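PDB 3DCF: transcriptional regulator of the TetR/AcrR family, which probably binds regulatory DNA as a TetR/AcrR-family transcription factor, possibly as a repressor. Local coordinates for residues A[36-50]-A[68-82]. Sequence-based numbering, arbitrary orientation.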
loop_
_atom_site.group_PDB
_atom_site.type_symbol
_atom_site.label_atom_id
_atom_site.label_comp_id
_atom_site.label_asym_id
_atom_site.label_seq_id
_atom_site.Cartn_x
_atom_site.Cartn_y
_atom_site.Cartn_z
ATOM N N ILE A 36 -15.057 12.019 -26.403
ATOM C CA ILE A 36 -13.845 11.236 -26.683
ATOM C C ILE A 36 -13.382 10.421 -25.459
ATOM O O ILE A 36 -12.997 9.252 -25.614
ATOM C CB ILE A 36 -12.681 12.119 -27.236
ATOM C CG1 ILE A 36 -13.010 12.605 -28.649
ATOM C CG2 ILE A 36 -11.374 11.327 -27.321
ATOM C CD1 ILE A 36 -12.175 13.784 -29.087
ATOM N N ILE A 37 -13.416 11.020 -24.266
ATOM C CA ILE A 37 -13.040 10.295 -23.029
ATOM C C ILE A 37 -14.017 9.128 -22.746
ATOM O O ILE A 37 -13.579 8.026 -22.414
ATOM C CB ILE A 37 -12.929 11.238 -21.776
ATOM C CG1 ILE A 37 -11.795 12.262 -21.944
ATOM C CG2 ILE A 37 -12.665 10.421 -20.493
ATOM C CD1 ILE A 37 -11.840 13.405 -20.923
ATOM N N LYS A 38 -15.316 9.385 -22.899
ATOM C CA LYS A 38 -16.370 8.379 -22.676
ATOM C C LYS A 38 -16.272 7.221 -23.679
ATOM O O LYS A 38 -16.312 6.042 -23.287
ATOM C CB LYS A 38 -17.763 9.024 -22.741
ATOM N N VAL A 39 -16.129 7.566 -24.963
ATOM C CA VAL A 39 -15.969 6.571 -26.032
ATOM C C VAL A 39 -14.684 5.729 -25.826
ATOM O O VAL A 39 -14.723 4.508 -25.993
ATOM C CB VAL A 39 -16.030 7.237 -27.443
ATOM C CG1 VAL A 39 -15.577 6.266 -28.550
ATOM C CG2 VAL A 39 -17.454 7.763 -27.717
ATOM N N ALA A 40 -13.578 6.383 -25.444
ATOM C CA ALA A 40 -12.301 5.701 -25.155
ATOM C C ALA A 40 -12.416 4.751 -23.945
ATOM O O ALA A 40 -11.865 3.649 -23.984
ATOM C CB ALA A 40 -11.176 6.716 -24.931
ATOM N N THR A 41 -13.133 5.187 -22.897
ATOM C CA THR A 41 -13.402 4.379 -21.678
ATOM C C THR A 41 -14.203 3.104 -22.006
ATOM O O THR A 41 -13.835 2.011 -21.558
ATOM C CB THR A 41 -14.185 5.193 -20.587
ATOM O OG1 THR A 41 -13.456 6.383 -20.243
ATOM C CG2 THR A 41 -14.415 4.353 -19.322
ATOM N N GLU A 42 -15.296 3.269 -22.760
ATOM C CA GLU A 42 -16.130 2.146 -23.235
ATOM C C GLU A 42 -15.323 1.180 -24.102
ATOM O O GLU A 42 -15.435 -0.036 -23.946
ATOM C CB GLU A 42 -17.337 2.656 -24.044
ATOM C CG GLU A 42 -18.390 3.409 -23.191
ATOM C CD GLU A 42 -19.448 4.204 -23.993
ATOM O OE1 GLU A 42 -19.326 4.349 -25.234
ATOM O OE2 GLU A 42 -20.409 4.709 -23.358
ATOM N N LEU A 43 -14.493 1.737 -24.981
ATOM C CA LEU A 43 -13.673 0.958 -25.914
ATOM C C LEU A 43 -12.518 0.222 -25.200
ATOM O O LEU A 43 -12.208 -0.910 -25.570
ATOM C CB LEU A 43 -13.180 1.873 -27.054
ATOM C CG LEU A 43 -12.706 1.345 -28.406
ATOM C CD1 LEU A 43 -13.757 0.465 -29.086
ATOM C CD2 LEU A 43 -12.363 2.544 -29.297
ATOM N N PHE A 44 -11.883 0.842 -24.190
ATOM C CA PHE A 44 -10.841 0.144 -23.384
ATOM C C PHE A 44 -11.429 -0.984 -22.514
ATOM O O PHE A 44 -10.733 -1.965 -22.220
ATOM C CB PHE A 44 -10.016 1.083 -22.480
ATOM C CG PHE A 44 -9.208 2.148 -23.216
ATOM C CD1 PHE A 44 -8.521 1.873 -24.421
ATOM C CD2 PHE A 44 -9.053 3.423 -22.636
ATOM C CE1 PHE A 44 -7.755 2.869 -25.062
ATOM C CE2 PHE A 44 -8.292 4.415 -23.263
ATOM C CZ PHE A 44 -7.640 4.138 -24.482
ATOM N N ARG A 45 -12.690 -0.836 -22.099
ATOM C CA ARG A 45 -13.387 -1.868 -21.327
ATOM C C ARG A 45 -13.679 -3.093 -22.206
ATOM O O ARG A 45 -13.141 -4.173 -21.959
ATOM C CB ARG A 45 -14.690 -1.315 -20.728
ATOM N N GLU A 46 -14.485 -2.894 -23.254
ATOM C CA GLU A 46 -14.923 -3.976 -24.157
ATOM C C GLU A 46 -13.799 -4.672 -24.928
ATOM O O GLU A 46 -13.813 -5.891 -25.060
ATOM C CB GLU A 46 -15.985 -3.465 -25.159
ATOM C CG GLU A 46 -16.560 -4.574 -26.112
ATOM C CD GLU A 46 -17.685 -4.108 -27.048
ATOM O OE1 GLU A 46 -18.304 -3.044 -26.813
ATOM O OE2 GLU A 46 -17.955 -4.840 -28.024
ATOM N N LYS A 47 -12.843 -3.898 -25.426
ATOM C CA LYS A 47 -11.755 -4.418 -26.268
ATOM C C LYS A 47 -10.443 -4.680 -25.530
ATOM O O LYS A 47 -9.760 -5.657 -25.846
ATOM C CB LYS A 47 -11.508 -3.442 -27.435
ATOM C CG LYS A 47 -10.706 -4.003 -28.604
ATOM C CD LYS A 47 -10.611 -2.987 -29.741
ATOM C CE LYS A 47 -9.956 -3.575 -30.979
ATOM N NZ LYS A 47 -9.716 -2.556 -32.041
ATOM N N GLY A 48 -10.094 -3.814 -24.573
ATOM C CA GLY A 48 -8.809 -3.879 -23.845
ATOM C C GLY A 48 -7.894 -2.747 -24.308
ATOM O O GLY A 48 -7.896 -2.379 -25.493
ATOM N N TYR A 49 -7.085 -2.223 -23.386
ATOM C CA TYR A 49 -6.200 -1.076 -23.668
ATOM C C TYR A 49 -5.163 -1.317 -24.779
ATOM O O TYR A 49 -5.018 -0.477 -25.678
ATOM C CB TYR A 49 -5.507 -0.590 -22.374
ATOM C CG TYR A 49 -4.545 0.577 -22.557
ATOM C CD1 TYR A 49 -5.011 1.900 -22.643
ATOM C CD2 TYR A 49 -3.160 0.356 -22.647
ATOM C CE1 TYR A 49 -4.112 2.979 -22.824
ATOM C CE2 TYR A 49 -2.261 1.418 -22.828
ATOM C CZ TYR A 49 -2.741 2.727 -22.912
ATOM O OH TYR A 49 -1.840 3.756 -23.091
ATOM N N TYR A 50 -4.466 -2.452 -24.712
ATOM C CA TYR A 50 -3.392 -2.769 -25.680
ATOM C C TYR A 50 -3.878 -3.131 -27.092
ATOM O O TYR A 50 -3.099 -3.024 -28.042
ATOM C CB TYR A 50 -2.446 -3.850 -25.133
ATOM C CG TYR A 50 -1.731 -3.444 -23.847
ATOM C CD1 TYR A 50 -0.493 -2.765 -23.871
ATOM C CD2 TYR A 50 -2.299 -3.733 -22.593
ATOM C CE1 TYR A 50 0.164 -2.384 -22.653
ATOM C CE2 TYR A 50 -1.653 -3.366 -21.384
ATOM C CZ TYR A 50 -0.434 -2.695 -21.420
ATOM O OH TYR A 50 0.152 -2.364 -20.218
ATOM N N ILE A 68 -8.594 13.915 -34.213
ATOM C CA ILE A 68 -8.300 13.421 -32.835
ATOM C C ILE A 68 -6.978 13.988 -32.263
ATOM O O ILE A 68 -6.897 14.210 -31.044
ATOM C CB ILE A 68 -8.309 11.834 -32.734
ATOM C CG1 ILE A 68 -9.693 11.255 -33.027
ATOM C CG2 ILE A 68 -7.903 11.322 -31.350
ATOM C CD1 ILE A 68 -10.808 11.652 -32.036
ATOM N N TYR A 69 -5.964 14.211 -33.118
ATOM C CA TYR A 69 -4.664 14.810 -32.692
ATOM C C TYR A 69 -4.803 16.153 -31.969
ATOM O O TYR A 69 -4.056 16.411 -31.023
ATOM C CB TYR A 69 -3.651 14.965 -33.852
ATOM C CG TYR A 69 -3.034 13.675 -34.340
ATOM C CD1 TYR A 69 -2.276 12.870 -33.486
ATOM C CD2 TYR A 69 -3.156 13.281 -35.673
ATOM C CE1 TYR A 69 -1.695 11.669 -33.930
ATOM C CE2 TYR A 69 -2.575 12.096 -36.145
ATOM C CZ TYR A 69 -1.848 11.288 -35.271
ATOM O OH TYR A 69 -1.285 10.126 -35.749
ATOM N N TYR A 70 -5.735 16.993 -32.434
ATOM C CA TYR A 70 -6.049 18.289 -31.804
ATOM C C TYR A 70 -6.327 18.135 -30.306
ATOM O O TYR A 70 -5.798 18.897 -29.495
ATOM C CB TYR A 70 -7.256 18.955 -32.494
ATOM C CG TYR A 70 -7.682 20.301 -31.914
ATOM C CD1 TYR A 70 -6.999 21.483 -32.239
ATOM C CD2 TYR A 70 -8.788 20.395 -31.054
ATOM C CE1 TYR A 70 -7.405 22.742 -31.706
ATOM C CE2 TYR A 70 -9.204 21.639 -30.513
ATOM C CZ TYR A 70 -8.507 22.806 -30.848
ATOM O OH TYR A 70 -8.897 24.019 -30.325
ATOM N N TYR A 71 -7.129 17.127 -29.957
ATOM C CA TYR A 71 -7.484 16.818 -28.561
ATOM C C TYR A 71 -6.461 15.871 -27.886
ATOM O O TYR A 71 -6.009 16.153 -26.771
ATOM C CB TYR A 71 -8.909 16.248 -28.485
ATOM C CG TYR A 71 -9.961 17.175 -29.084
ATOM C CD1 TYR A 71 -10.424 18.298 -28.379
ATOM C CD2 TYR A 71 -10.491 16.935 -30.360
ATOM C CE1 TYR A 71 -11.403 19.170 -28.934
ATOM C CE2 TYR A 71 -11.466 17.795 -30.928
ATOM C CZ TYR A 71 -11.921 18.906 -30.205
ATOM O OH TYR A 71 -12.866 19.746 -30.752
ATOM N N PHE A 72 -6.089 14.775 -28.560
ATOM C CA PHE A 72 -5.148 13.769 -27.998
ATOM C C PHE A 72 -4.143 13.245 -29.021
ATOM O O PHE A 72 -4.556 12.742 -30.069
ATOM C CB PHE A 72 -5.929 12.583 -27.409
ATOM C CG PHE A 72 -6.908 12.982 -26.348
ATOM C CD1 PHE A 72 -6.467 13.292 -25.065
ATOM C CD2 PHE A 72 -8.274 13.092 -26.645
ATOM C CE1 PHE A 72 -7.370 13.690 -24.077
ATOM C CE2 PHE A 72 -9.185 13.490 -25.663
ATOM C CZ PHE A 72 -8.729 13.788 -24.366
ATOM N N LYS A 73 -2.846 13.323 -28.691
ATOM C CA LYS A 73 -1.740 12.866 -29.576
ATOM C C LYS A 73 -1.232 11.434 -29.363
ATOM O O LYS A 73 -0.403 10.949 -30.144
ATOM C CB LYS A 73 -0.586 13.877 -29.567
ATOM C CG LYS A 73 -1.013 15.173 -30.244
ATOM C CD LYS A 73 0.013 16.274 -30.175
ATOM C CE LYS A 73 -0.424 17.449 -31.045
ATOM N NZ LYS A 73 -1.792 17.944 -30.724
ATOM N N SER A 74 -1.725 10.777 -28.313
ATOM C CA SER A 74 -1.447 9.368 -28.053
ATOM C C SER A 74 -2.570 8.757 -27.196
ATOM O O SER A 74 -3.366 9.476 -26.585
ATOM C CB SER A 74 -0.075 9.196 -27.377
ATOM O OG SER A 74 -0.011 9.883 -26.131
ATOM N N LYS A 75 -2.635 7.427 -27.199
ATOM C CA LYS A 75 -3.570 6.665 -26.346
ATOM C C LYS A 75 -3.244 6.820 -24.834
ATOM O O LYS A 75 -4.134 6.693 -23.984
ATOM C CB LYS A 75 -3.605 5.177 -26.749
ATOM C CG LYS A 75 -2.281 4.408 -26.556
ATOM C CD LYS A 75 -2.299 3.028 -27.216
ATOM C CE LYS A 75 -3.156 2.035 -26.475
ATOM N NZ LYS A 75 -3.060 0.720 -27.158
ATOM N N GLU A 76 -1.970 7.092 -24.524
ATOM C CA GLU A 76 -1.499 7.342 -23.154
ATOM C C GLU A 76 -2.072 8.666 -22.641
ATOM O O GLU A 76 -2.495 8.746 -21.485
ATOM C CB GLU A 76 0.045 7.349 -23.061
ATOM C CG GLU A 76 0.739 5.961 -23.199
ATOM C CD GLU A 76 0.727 5.356 -24.621
ATOM O OE1 GLU A 76 0.813 6.118 -25.617
ATOM O OE2 GLU A 76 0.647 4.107 -24.740
ATOM N N ASP A 77 -2.072 9.693 -23.505
ATOM C CA ASP A 77 -2.687 10.995 -23.191
ATOM C C ASP A 77 -4.203 10.853 -22.970
ATOM O O ASP A 77 -4.761 11.613 -22.184
ATOM C CB ASP A 77 -2.420 12.054 -24.288
ATOM C CG ASP A 77 -0.938 12.422 -24.426
ATOM O OD1 ASP A 77 -0.235 12.529 -23.389
ATOM O OD2 ASP A 77 -0.475 12.624 -25.579
ATOM N N VAL A 78 -4.856 9.908 -23.669
ATOM C CA VAL A 78 -6.287 9.610 -23.456
ATOM C C VAL A 78 -6.465 8.925 -22.097
ATOM O O VAL A 78 -7.395 9.256 -21.359
ATOM C CB VAL A 78 -6.912 8.719 -24.564
ATOM C CG1 VAL A 78 -8.384 8.486 -24.285
ATOM C CG2 VAL A 78 -6.746 9.362 -25.945
ATOM N N LEU A 79 -5.564 7.993 -21.770
ATOM C CA LEU A 79 -5.611 7.303 -20.482
ATOM C C LEU A 79 -5.407 8.253 -19.277
ATOM O O LEU A 79 -6.074 8.078 -18.242
ATOM C CB LEU A 79 -4.626 6.140 -20.438
ATOM C CG LEU A 79 -4.752 5.166 -19.250
ATOM C CD1 LEU A 79 -6.166 4.572 -19.068
ATOM C CD2 LEU A 79 -3.730 4.054 -19.426
ATOM N N PHE A 80 -4.519 9.248 -19.417
ATOM C CA PHE A 80 -4.326 10.280 -18.380
ATOM C C PHE A 80 -5.636 11.051 -18.145
ATOM O O PHE A 80 -6.076 11.202 -17.001
ATOM C CB PHE A 80 -3.197 11.256 -18.752
ATOM C CG PHE A 80 -3.078 12.433 -17.810
ATOM C CD1 PHE A 80 -2.484 12.278 -16.551
ATOM C CD2 PHE A 80 -3.582 13.696 -18.172
ATOM C CE1 PHE A 80 -2.391 13.372 -15.649
ATOM C CE2 PHE A 80 -3.495 14.797 -17.291
ATOM C CZ PHE A 80 -2.892 14.638 -16.026
ATOM N N ALA A 81 -6.235 11.526 -19.239
ATOM C CA ALA A 81 -7.510 12.242 -19.220
ATOM C C ALA A 81 -8.620 11.467 -18.488
ATOM O O ALA A 81 -9.366 12.069 -17.716
ATOM C CB ALA A 81 -7.947 12.578 -20.643
ATOM N N ILE A 82 -8.709 10.151 -18.730
ATOM C CA ILE A 82 -9.688 9.265 -18.048
ATOM C C ILE A 82 -9.422 9.194 -16.535
ATOM O O ILE A 82 -10.363 9.302 -15.733
ATOM C CB ILE A 82 -9.698 7.806 -18.615
ATOM C CG1 ILE A 82 -10.194 7.778 -20.061
ATOM C CG2 ILE A 82 -10.616 6.876 -17.787
ATOM C CD1 ILE A 82 -9.908 6.453 -20.756
#
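Helix 36-46 crosses helix 75-82 nearly at a right angle, at 102° with the axes 9.8 Å apart, and the backbones come nearest at Ile37 and Ile82. Ile82 is a knob in a hole formed by Ile37, Ala40, Thr41 and Phe44. Its CG1 lies 3.6 Å from Ile37 CG2, and its CD1 meets the edge of the Phe44 ring near the ring plane. One turn back along helix 75-82, Ala40 CB packs against Val78 CG1. Ile36 reaches the end of helix 65-71 and Phe72 just after it. Its CG2 is 3.5 Å from Phe72 CE2, while CD1 touches both Ile68 CD1 and Tyr71 CD2.

The other end mixes polar and apolar contacts and centres on Tyr49, just past the turn at Gly48. CG of Tyr49 is anti to the backbone N (chi1 179°), which carries the ring over to helix 75-82. The end of the Lys75 side chain lies over one face of this ring. Its CE, offset toward the rim, makes a CH-pi contact, and its NZ is 4.6 Å from the ring centroid in a cation-pi interaction. The same NZ donates to Tyr49 O at 2.7 Å, so Lys75 grips both ring and backbone. Tyr49 OH donates to Glu76 OE2 at 3.0 Å, from above the carboxylate plane. Leu79 CD2 packs on Tyr49 CE1 at 3.6 Å. Replacing Tyr49 by alanine would probably leave Glu76 without this hydroxyl partner and Lys75 without its aromatic face.

Lys75 NZ also bonds Thr52 O, tying in the loop before helix 54-61. Ile36 touches that helix at Ile61, and Ile68 at Leu54 and Ala58. The contact joins the first helix of the TetR-type DNA-binding domain to the end of the predicted helix-turn-helix and to the start of helix 75-98.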